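Local structure of cellulosomal scaffoldin adaptor protein B (Acetivibrio cellulolyticus, 3FNK) at residues P70-Y81 with S111-V122; S10-A21 with G163-N173. The protein is a cellulosomal scaffoldin, here its second type II cohesin module, a dockerin-binding beta barrel that probably takes part in cellulosome assembly. All coordinates share one frame; numbering follows the deposited sequence. Where two conformers were deposited one is given.

Contact 1: residues P70-Y81 with S111-V122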
loop_
_atom_site.group_PDB
_atom_site.type_symbol
_atom_site.label_atom_id
_atom_site.label_comp_id
_atom_site.label_asym_id
_atom_site.label_seq_id
_atom_site.Cartn_x
_atom_site.Cartn_y
_atom_site.Cartn_z
ATOM N N PRO A 70 -6.535 -3.014 5.600
ATOM C CA PRO A 70 -6.566 -1.863 4.657
ATOM C C PRO A 70 -7.914 -1.801 3.958
ATOM O O PRO A 70 -8.567 -2.829 3.820
ATOM C CB PRO A 70 -5.476 -2.218 3.644
ATOM C CG PRO A 70 -5.375 -3.730 3.726
ATOM C CD PRO A 70 -5.604 -4.070 5.158
ATOM N N THR A 71 -8.348 -0.628 3.517
ATOM C CA THR A 71 -9.556 -0.562 2.692
ATOM C C THR A 71 -9.139 -1.008 1.301
ATOM O O THR A 71 -8.019 -0.699 0.882
ATOM C CB THR A 71 -10.147 0.850 2.685
ATOM O OG1 THR A 71 -10.230 1.322 4.037
ATOM C CG2 THR A 71 -11.516 0.879 2.064
ATOM N N SER A 72 -10.014 -1.754 0.616
ATOM C CA SER A 72 -9.696 -2.376 -0.662
ATOM C C SER A 72 -9.613 -1.385 -1.817
ATOM O O SER A 72 -10.290 -0.357 -1.792
ATOM C CB SER A 72 -10.744 -3.435 -1.015
ATOM O OG SER A 72 -10.463 -4.678 -0.378
ATOM N N GLY A 73 -8.818 -1.738 -2.833
ATOM C CA GLY A 73 -8.745 -0.992 -4.096
ATOM C C GLY A 73 -9.564 -1.606 -5.214
ATOM O O GLY A 73 -10.527 -2.323 -4.957
ATOM N N GLU A 74 -9.188 -1.303 -6.453
ATOM C CA GLU A 74 -9.831 -1.836 -7.640
ATOM C C GLU A 74 -9.320 -3.221 -7.915
ATOM O O GLU A 74 -9.998 -3.987 -8.573
ATOM C CB GLU A 74 -9.477 -1.005 -8.890
ATOM C CG GLU A 74 -9.692 0.488 -8.738
ATOM C CD GLU A 74 -8.870 1.321 -9.746
ATOM O OE1 GLU A 74 -7.719 0.954 -10.131
ATOM O OE2 GLU A 74 -9.403 2.383 -10.118
ATOM N N LEU A 75 -8.102 -3.540 -7.489
ATOM C CA LEU A 75 -7.551 -4.878 -7.798
ATOM C C LEU A 75 -7.705 -5.835 -6.608
ATOM O O LEU A 75 -7.867 -5.379 -5.481
ATOM C CB LEU A 75 -6.077 -4.798 -8.224
ATOM C CG LEU A 75 -5.752 -3.802 -9.367
ATOM C CD1 LEU A 75 -4.271 -3.934 -9.766
ATOM C CD2 LEU A 75 -6.684 -4.001 -10.605
ATOM N N LEU A 76 -7.623 -7.143 -6.869
ATOM C CA LEU A 76 -7.649 -8.151 -5.803
ATOM C C LEU A 76 -9.014 -8.264 -5.082
ATOM O O LEU A 76 -9.093 -8.730 -3.926
ATOM C CB LEU A 76 -6.508 -7.868 -4.801
ATOM C CG LEU A 76 -5.075 -7.848 -5.379
ATOM C CD1 LEU A 76 -4.017 -7.595 -4.272
ATOM C CD2 LEU A 76 -4.758 -9.131 -6.153
ATOM N N VAL A 77 -10.078 -7.808 -5.755
ATOM C CA VAL A 77 -11.442 -7.935 -5.224
ATOM C C VAL A 77 -12.354 -8.862 -6.020
ATOM O O VAL A 77 -13.571 -8.906 -5.763
ATOM C CB VAL A 77 -12.154 -6.556 -5.017
ATOM C CG1 VAL A 77 -11.498 -5.803 -3.923
ATOM C CG2 VAL A 77 -12.139 -5.733 -6.304
ATOM N N SER A 78 -11.811 -9.630 -6.961
ATOM C CA SER A 78 -12.670 -10.592 -7.632
ATOM C C SER A 78 -12.836 -11.848 -6.750
ATOM O O SER A 78 -11.879 -12.572 -6.518
ATOM C CB SER A 78 -12.120 -10.943 -9.026
ATOM O OG SER A 78 -12.683 -12.170 -9.462
ATOM N N GLU A 79 -14.054 -12.103 -6.281
ATOM C CA GLU A 79 -14.300 -13.144 -5.283
ATOM C C GLU A 79 -14.016 -14.538 -5.791
ATOM O O GLU A 79 -13.531 -15.362 -5.047
ATOM C CB GLU A 79 -15.707 -13.049 -4.667
ATOM C CG GLU A 79 -15.889 -11.905 -3.612
ATOM C CD GLU A 79 -14.802 -11.837 -2.456
ATOM O OE1 GLU A 79 -14.408 -12.876 -1.842
ATOM O OE2 GLU A 79 -14.350 -10.709 -2.139
ATOM N N ASP A 80 -14.254 -14.772 -7.075
ATOM C CA ASP A 80 -13.858 -16.007 -7.752
ATOM C C ASP A 80 -12.416 -16.475 -7.568
ATOM O O ASP A 80 -12.131 -17.674 -7.700
ATOM C CB ASP A 80 -14.152 -15.897 -9.244
ATOM C CG ASP A 80 -15.638 -15.859 -9.528
ATOM O OD1 ASP A 80 -16.428 -16.036 -8.565
ATOM O OD2 ASP A 80 -16.002 -15.635 -10.698
ATOM N N TYR A 81 -11.505 -15.539 -7.287
ATOM C CA TYR A 81 -10.070 -15.886 -7.199
ATOM C C TYR A 81 -9.617 -16.017 -5.740
ATOM O O TYR A 81 -8.438 -16.263 -5.447
ATOM C CB TYR A 81 -9.241 -14.839 -7.950
ATOM C CG TYR A 81 -9.649 -14.623 -9.391
ATOM C CD1 TYR A 81 -9.418 -13.393 -10.022
ATOM C CD2 TYR A 81 -10.218 -15.648 -10.140
ATOM C CE1 TYR A 81 -9.783 -13.182 -11.324
ATOM C CE2 TYR A 81 -10.588 -15.446 -11.448
ATOM C CZ TYR A 81 -10.363 -14.215 -12.027
ATOM O OH TYR A 81 -10.707 -14.022 -13.321
ATOM N N SER A 111 -8.629 -17.168 -16.633
ATOM C CA SER A 111 -9.339 -16.043 -17.206
ATOM C C SER A 111 -8.527 -15.331 -18.295
ATOM O O SER A 111 -9.094 -14.587 -19.092
ATOM C CB SER A 111 -9.661 -15.013 -16.138
ATOM O OG SER A 111 -8.442 -14.430 -15.714
ATOM N N GLU A 112 -7.208 -15.496 -18.283
ATOM C CA GLU A 112 -6.331 -14.812 -19.233
ATOM C C GLU A 112 -6.494 -13.304 -19.175
ATOM O O GLU A 112 -6.231 -12.609 -20.163
ATOM C CB GLU A 112 -6.582 -15.354 -20.647
ATOM C CG GLU A 112 -6.273 -16.844 -20.693
ATOM C CD GLU A 112 -6.494 -17.464 -22.043
ATOM O OE1 GLU A 112 -7.296 -16.919 -22.833
ATOM O OE2 GLU A 112 -5.875 -18.518 -22.310
ATOM N N SER A 113 -6.954 -12.804 -18.023
ATOM C CA SER A 113 -7.139 -11.372 -17.811
ATOM C C SER A 113 -6.429 -10.941 -16.522
ATOM O O SER A 113 -7.075 -10.760 -15.475
ATOM C CB SER A 113 -8.627 -11.005 -17.766
ATOM O OG SER A 113 -9.333 -11.591 -18.847
ATOM N N PRO A 114 -5.087 -10.775 -16.583
ATOM C CA PRO A 114 -4.344 -10.349 -15.391
ATOM C C PRO A 114 -4.667 -8.915 -14.996
ATOM O O PRO A 114 -4.907 -8.068 -15.863
ATOM C CB PRO A 114 -2.890 -10.447 -15.834
ATOM C CG PRO A 114 -2.964 -10.288 -17.337
ATOM C CD PRO A 114 -4.182 -11.045 -17.708
ATOM N N GLU A 115 -4.677 -8.651 -13.692
ATOM C CA GLU A 115 -4.818 -7.317 -13.181
ATOM C C GLU A 115 -3.421 -6.734 -12.988
ATOM O O GLU A 115 -2.705 -7.166 -12.073
ATOM C CB GLU A 115 -5.558 -7.360 -11.835
ATOM C CG GLU A 115 -6.890 -8.086 -11.889
ATOM C CD GLU A 115 -7.579 -8.229 -10.497
ATOM O OE1 GLU A 115 -8.624 -8.878 -10.444
ATOM O OE2 GLU A 115 -7.084 -7.736 -9.467
ATOM N N GLU A 116 -3.030 -5.761 -13.814
ATOM C CA GLU A 116 -1.620 -5.322 -13.849
ATOM C C GLU A 116 -1.415 -3.864 -13.434
ATOM O O GLU A 116 -0.305 -3.446 -13.073
ATOM C CB GLU A 116 -0.972 -5.667 -15.211
ATOM C CG GLU A 116 -1.132 -7.183 -15.626
ATOM C CD GLU A 116 -0.373 -7.566 -16.892
ATOM O OE1 GLU A 116 -0.336 -6.724 -17.820
ATOM O OE2 GLU A 116 0.181 -8.692 -16.971
ATOM N N THR A 117 -2.509 -3.107 -13.449
ATOM C CA THR A 117 -2.453 -1.682 -13.157
ATOM C C THR A 117 -3.686 -1.262 -12.379
ATOM O O THR A 117 -4.786 -1.543 -12.796
ATOM C CB THR A 117 -2.345 -0.856 -14.466
ATOM O OG1 THR A 117 -1.146 -1.236 -15.154
ATOM C CG2 THR A 117 -2.291 0.667 -14.140
ATOM N N GLY A 118 -3.490 -0.596 -11.246
ATOM C CA GLY A 118 -4.593 -0.121 -10.461
ATOM C C GLY A 118 -4.275 0.031 -8.988
ATOM O O GLY A 118 -3.142 -0.184 -8.530
ATOM N N THR A 119 -5.297 0.390 -8.232
ATOM C CA THR A 119 -5.088 0.607 -6.805
ATOM C C THR A 119 -5.241 -0.723 -6.023
ATOM O O THR A 119 -6.038 -1.595 -6.398
ATOM C CB THR A 119 -6.066 1.647 -6.266
ATOM O OG1 THR A 119 -7.383 1.155 -6.483
ATOM C CG2 THR A 119 -5.885 2.982 -7.019
ATOM N N LEU A 120 -4.487 -0.813 -4.926
ATOM C CA LEU A 120 -4.358 -2.020 -4.115
ATOM C C LEU A 120 -4.970 -1.902 -2.734
ATOM O O LEU A 120 -5.439 -2.887 -2.178
ATOM C CB LEU A 120 -2.866 -2.400 -3.947
ATOM C CG LEU A 120 -2.047 -2.724 -5.206
ATOM C CD1 LEU A 120 -0.731 -3.313 -4.773
ATOM C CD2 LEU A 120 -2.781 -3.694 -6.124
ATOM N N ALA A 121 -4.933 -0.695 -2.176
ATOM C CA ALA A 121 -5.173 -0.509 -0.767
ATOM C C ALA A 121 -5.203 0.969 -0.415
ATOM O O ALA A 121 -4.378 1.793 -0.925
ATOM C CB ALA A 121 -4.089 -1.206 0.033
ATOM N N VAL A 122 -6.140 1.300 0.470
ATOM C CA VAL A 122 -6.281 2.652 0.980
ATOM C C VAL A 122 -6.194 2.638 2.502
ATOM O O VAL A 122 -6.871 1.863 3.192
ATOM C CB VAL A 122 -7.597 3.308 0.549
ATOM C CG1 VAL A 122 -7.575 4.808 0.886
ATOM C CG2 VAL A 122 -7.864 3.102 -0.918
HETATM O O HOH W 1 -7.700 -4.200 -2.991
HETATM O O HOH W 2 -10.331 -7.010 -8.737
HETATM O O HOH W 3 -9.459 -11.478 -14.258
#
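In this cohesin beta barrel, residues 70-81 leave a short edge pairing with the start of strand 118-127 and then run along the segment before that strand, where Glu-115 reaches back to the backbone of Leu-76. The pairing is antiparallel: Thr-71 and Val-122 form a hydrogen-bonded pair, with Val-122 N 2.8 Å from Thr-71 O. Beyond it, water 1 receives the N-H of Gly-73 and donates to Leu-75 O and Leu-120 O, filling in where the strands part. Glu-74 and Thr-119 then exchange bonds: Glu-74 N gives its hydrogen to Thr-119 OG1 at 3.0 Å, while Thr-119 N reaches Glu-74 OE1 from above the carboxylate plane, 45° out of it. Leu-75 N lies almost on the line of the Thr-119 carbonyl (C=O...N 175°), and its side chain inserts CD1 against Leu-120 CD2 at 3.9 Å and CD2 against Glu-115 CB at 3.8 Å. An extended Glu-115 chain (chi2 175°) slides past Leu-75 in the opposite sense, bringing its carboxylate to the turn at Leu-76. There OE1 is held by Tyr-102 OH and water 2, and OE2 takes the Leu-76 N-H on its syn lone pair, 2.7 Å from Leu-76 N.

Contact 2: residues S10-A21 with G163-N173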
loop_
_atom_site.group_PDB
_atom_site.type_symbol
_atom_site.label_atom_id
_atom_site.label_comp_id
_atom_site.label_asym_id
_atom_site.label_seq_id
_atom_site.Cartn_x
_atom_site.Cartn_y
_atom_site.Cartn_z
ATOM N N SER A 10 7.266 0.259 -14.979
ATOM C CA SER A 10 6.521 -0.517 -13.979
ATOM C C SER A 10 6.857 0.006 -12.599
ATOM O O SER A 10 8.038 0.228 -12.280
ATOM C CB SER A 10 6.889 -1.993 -14.080
ATOM O OG SER A 10 6.495 -2.469 -15.342
ATOM N N TYR A 11 5.837 0.213 -11.769
ATOM C CA TYR A 11 6.117 0.624 -10.389
ATOM C C TYR A 11 5.028 0.229 -9.396
ATOM O O TYR A 11 3.953 -0.259 -9.769
ATOM C CB TYR A 11 6.305 2.132 -10.313
ATOM C CG TYR A 11 5.125 2.910 -10.791
ATOM C CD1 TYR A 11 4.032 3.116 -9.967
ATOM C CD2 TYR A 11 5.118 3.504 -12.061
ATOM C CE1 TYR A 11 2.944 3.857 -10.409
ATOM C CE2 TYR A 11 4.040 4.249 -12.510
ATOM C CZ TYR A 11 2.956 4.422 -11.672
ATOM O OH TYR A 11 1.855 5.154 -12.088
ATOM N N ILE A 12 5.350 0.458 -8.142
ATOM C CA ILE A 12 4.379 0.542 -7.082
ATOM C C ILE A 12 4.578 1.860 -6.377
ATOM O O ILE A 12 5.712 2.279 -6.105
ATOM C CB ILE A 12 4.464 -0.678 -6.082
ATOM C CG1 ILE A 12 3.374 -0.561 -5.001
ATOM C CG2 ILE A 12 5.867 -0.839 -5.513
ATOM C CD1 ILE A 12 3.216 -1.851 -4.094
ATOM N N THR A 13 3.481 2.528 -6.061
ATOM C CA THR A 13 3.640 3.759 -5.341
ATOM C C THR A 13 2.522 3.986 -4.318
ATOM O O THR A 13 1.577 3.187 -4.220
ATOM C CB THR A 13 3.769 4.958 -6.347
ATOM O OG1 THR A 13 4.425 6.056 -5.693
ATOM C CG2 THR A 13 2.432 5.374 -6.846
ATOM N N MET A 14 2.665 5.068 -3.548
ATOM C CA MET A 14 1.561 5.643 -2.746
ATOM C C MET A 14 1.210 7.056 -3.238
ATOM O O MET A 14 2.113 7.892 -3.340
ATOM C CB MET A 14 1.989 5.692 -1.278
ATOM C CG MET A 14 0.854 5.908 -0.297
ATOM S SD MET A 14 1.521 5.992 1.366
ATOM C CE MET A 14 2.264 4.357 1.515
ATOM N N GLY A 15 -0.067 7.318 -3.534
ATOM C CA GLY A 15 -0.557 8.691 -3.787
ATOM C C GLY A 15 -1.465 9.227 -2.664
ATOM O O GLY A 15 -2.183 8.439 -2.019
ATOM N N TYR A 16 -1.408 10.540 -2.411
ATOM C CA TYR A 16 -2.283 11.231 -1.431
ATOM C C TYR A 16 -3.403 11.960 -2.096
ATOM O O TYR A 16 -3.222 12.522 -3.169
ATOM C CB TYR A 16 -1.518 12.253 -0.615
ATOM C CG TYR A 16 -0.337 11.694 0.107
ATOM C CD1 TYR A 16 -0.452 10.527 0.856
ATOM C CD2 TYR A 16 0.911 12.339 0.063
ATOM C CE1 TYR A 16 0.636 9.998 1.517
ATOM C CE2 TYR A 16 2.021 11.813 0.745
ATOM C CZ TYR A 16 1.864 10.644 1.466
ATOM O OH TYR A 16 2.923 10.081 2.159
ATOM N N ASP A 17 -4.571 11.987 -1.470
ATOM C CA ASP A 17 -5.612 12.830 -2.010
ATOM C C ASP A 17 -5.319 14.309 -1.715
ATOM O O ASP A 17 -5.868 15.168 -2.373
ATOM C CB ASP A 17 -7.030 12.374 -1.613
ATOM C CG ASP A 17 -7.345 12.556 -0.135
ATOM O OD1 ASP A 17 -6.465 12.845 0.699
ATOM O OD2 ASP A 17 -8.533 12.390 0.194
ATOM N N LYS A 18 -4.427 14.569 -0.753
ATOM C CA LYS A 18 -3.890 15.898 -0.480
ATOM C C LYS A 18 -2.525 15.843 0.206
ATOM O O LYS A 18 -2.225 14.914 0.971
ATOM C CB LYS A 18 -4.871 16.755 0.340
ATOM C CG LYS A 18 -4.902 16.426 1.830
ATOM C CD LYS A 18 -6.206 16.868 2.469
ATOM C CE LYS A 18 -7.382 16.177 1.817
ATOM N NZ LYS A 18 -8.457 15.959 2.820
ATOM N N ASN A 19 -1.737 16.880 -0.061
ATOM C CA ASN A 19 -0.364 17.083 0.415
ATOM C C ASN A 19 -0.311 17.835 1.737
ATOM O O ASN A 19 0.679 17.771 2.487
ATOM C CB ASN A 19 0.418 17.880 -0.656
ATOM C CG ASN A 19 -0.516 18.727 -1.595
ATOM O OD1 ASN A 19 -1.688 19.014 -1.276
ATOM N ND2 ASN A 19 0.021 19.117 -2.757
ATOM N N ALA A 20 -1.391 18.551 2.028
ATOM C CA ALA A 20 -1.463 19.388 3.239
ATOM C C ALA A 20 -2.794 19.248 3.966
ATOM O O ALA A 20 -3.848 19.185 3.322
ATOM C CB ALA A 20 -1.207 20.868 2.888
ATOM N N ALA A 21 -2.739 19.220 5.301
ATOM C CA ALA A 21 -3.965 19.133 6.115
ATOM C C ALA A 21 -3.781 19.604 7.562
ATOM O O ALA A 21 -2.678 19.540 8.101
ATOM C CB ALA A 21 -4.531 17.714 6.073
ATOM N N GLY A 163 12.596 -5.517 -11.807
ATOM C CA GLY A 163 11.842 -4.966 -12.921
ATOM C C GLY A 163 10.825 -3.897 -12.610
ATOM O O GLY A 163 10.132 -3.424 -13.511
ATOM N N TYR A 164 10.686 -3.514 -11.349
ATOM C CA TYR A 164 9.795 -2.398 -11.067
ATOM C C TYR A 164 10.444 -1.429 -10.075
ATOM O O TYR A 164 11.326 -1.828 -9.331
ATOM C CB TYR A 164 8.404 -2.867 -10.578
ATOM C CG TYR A 164 8.417 -3.548 -9.197
ATOM C CD1 TYR A 164 8.242 -2.789 -8.024
ATOM C CD2 TYR A 164 8.645 -4.930 -9.067
ATOM C CE1 TYR A 164 8.265 -3.398 -6.755
ATOM C CE2 TYR A 164 8.661 -5.559 -7.787
ATOM C CZ TYR A 164 8.471 -4.781 -6.651
ATOM O OH TYR A 164 8.475 -5.349 -5.390
ATOM N N PHE A 165 9.946 -0.197 -10.054
ATOM C CA PHE A 165 10.397 0.857 -9.155
ATOM C C PHE A 165 9.459 1.008 -7.983
ATOM O O PHE A 165 8.264 0.854 -8.136
ATOM C CB PHE A 165 10.449 2.202 -9.911
ATOM C CG PHE A 165 11.494 2.222 -11.014
ATOM C CD1 PHE A 165 11.163 1.809 -12.305
ATOM C CD2 PHE A 165 12.814 2.631 -10.741
ATOM C CE1 PHE A 165 12.146 1.805 -13.336
ATOM C CE2 PHE A 165 13.810 2.629 -11.750
ATOM C CZ PHE A 165 13.462 2.232 -13.056
ATOM N N VAL A 166 10.002 1.316 -6.818
ATOM C CA VAL A 166 9.181 1.706 -5.654
ATOM C C VAL A 166 9.269 3.229 -5.563
ATOM O O VAL A 166 10.337 3.735 -5.273
ATOM C CB VAL A 166 9.741 1.040 -4.362
ATOM C CG1 VAL A 166 9.065 1.574 -3.123
ATOM C CG2 VAL A 166 9.626 -0.533 -4.452
ATOM N N ILE A 167 8.186 3.952 -5.847
ATOM C CA ILE A 167 8.243 5.406 -5.908
ATOM C C ILE A 167 7.682 5.923 -4.588
ATOM O O ILE A 167 6.513 5.738 -4.315
ATOM C CB ILE A 167 7.449 5.973 -7.108
ATOM C CG1 ILE A 167 8.012 5.410 -8.427
ATOM C CG2 ILE A 167 7.462 7.528 -7.110
ATOM C CD1 ILE A 167 7.156 5.663 -9.714
ATOM N N GLN A 168 8.544 6.490 -3.753
ATOM C CA GLN A 168 8.148 7.014 -2.429
ATOM C C GLN A 168 7.203 8.203 -2.587
ATOM O O GLN A 168 7.339 8.967 -3.533
ATOM C CB GLN A 168 9.383 7.364 -1.603
ATOM C CG GLN A 168 10.396 6.227 -1.477
ATOM C CD GLN A 168 9.966 5.155 -0.501
ATOM O OE1 GLN A 168 8.849 5.170 0.003
ATOM N NE2 GLN A 168 10.854 4.210 -0.236
ATOM N N PRO A 169 6.208 8.342 -1.697
ATOM C CA PRO A 169 5.100 9.274 -1.970
ATOM C C PRO A 169 5.371 10.773 -1.865
ATOM O O PRO A 169 4.596 11.562 -2.422
ATOM C CB PRO A 169 4.053 8.894 -0.917
ATOM C CG PRO A 169 4.832 8.244 0.157
ATOM C CD PRO A 169 5.942 7.514 -0.509
ATOM N N GLY A 170 6.408 11.188 -1.153
ATOM C CA GLY A 170 6.634 12.650 -1.017
ATOM C C GLY A 170 6.032 13.260 0.247
ATOM O O GLY A 170 5.176 12.646 0.899
ATOM N N GLU A 171 6.464 14.474 0.575
ATOM C CA GLU A 171 6.248 15.041 1.913
ATOM C C GLU A 171 4.811 15.470 2.193
ATOM O O GLU A 171 4.057 15.799 1.279
ATOM C CB GLU A 171 7.236 16.181 2.180
ATOM C CG GLU A 171 7.502 16.448 3.668
ATOM C CD GLU A 171 8.760 17.264 3.906
ATOM O OE1 GLU A 171 9.673 16.772 4.616
ATOM O OE2 GLU A 171 8.840 18.394 3.377
ATOM N N ILE A 172 4.438 15.422 3.472
ATOM C CA ILE A 172 3.124 15.884 3.913
ATOM C C ILE A 172 3.303 17.166 4.719
ATOM O O ILE A 172 4.261 17.286 5.520
ATOM C CB ILE A 172 2.342 14.794 4.701
ATOM C CG1 ILE A 172 1.801 13.741 3.722
ATOM C CG2 ILE A 172 1.143 15.385 5.460
ATOM C CD1 ILE A 172 1.070 12.541 4.386
ATOM N N ASN A 173 2.395 18.118 4.503
ATOM C CA ASN A 173 2.475 19.457 5.103
ATOM C C ASN A 173 3.908 19.981 5.094
ATOM O O ASN A 173 4.528 20.144 6.154
ATOM C CB ASN A 173 1.903 19.462 6.530
ATOM C CG ASN A 173 0.382 19.432 6.558
ATOM O OD1 ASN A 173 -0.278 19.985 5.690
ATOM N ND2 ASN A 173 -0.174 18.788 7.575
#
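With CG1 anti to the backbone N (chi1 -178°), Ile-12 has CG2 between that N and the carbonyl carbon, from where it meets Val-166 CG2, 3.9 Å away, and Tyr-164 CE1; these side chains lie alongside one another and point the same way. With CG1 anti to the carbonyl carbon (chi1 -59°) and CD1 extended beyond it (chi2 169°), Ile-167 lays CD1 over one face of the Tyr-11 ring, 4.0 Å from the centroid, a CH-pi contact on the other side of the sheet. Between these two layers runs a parallel ladder: Phe-165 N to Ser-10 O, Ile-12 N to Phe-165 O at 2.9 Å, and Ile-167 N to Ile-12 O. Past Ile-167, Pro-169 CB packs on Met-14 CB at 3.8 Å and also meets the phenol end of Tyr-16. That ring receives Ile-172 CD1 over one face, 3.9 Å from its centroid, and Gly-170 O at its edge; Tyr-16 OH and Gly-170 O are buried without a polar partner in the model. Farther on, Asn-173 N binds Asn-19 O at 2.7 Å. Strand 11-16 lies between strand 165-167, its parallel partner, and strand 26-34, its antiparallel one, bonded through Thr-13 and Lys-32, while Ile-12 and Val-166 face strand 150-154 of the second sheet.

How the contacts relate
Both contacts belong to the same mixed sheet, contact 1 through strand 118-127 and contact 2 through strand 11-16, and strand 26-34 pairs with each of these. Their centres are 19 Å apart, yet they meet in the interior, where Leu-120 CD1 comes within 4.3 Å of Ile-12 CD1. Each is partly buried, mixing interior apolar groups with exposed residues. Contact 1 is antiparallel and brief, relying on glutamate carboxylates, a threonine hydroxyl and waters to join irregular loops. Contact 2 is parallel and links segments from near the two ends of the chain; it uses a longer backbone ladder and CH-pi packing on two tyrosines.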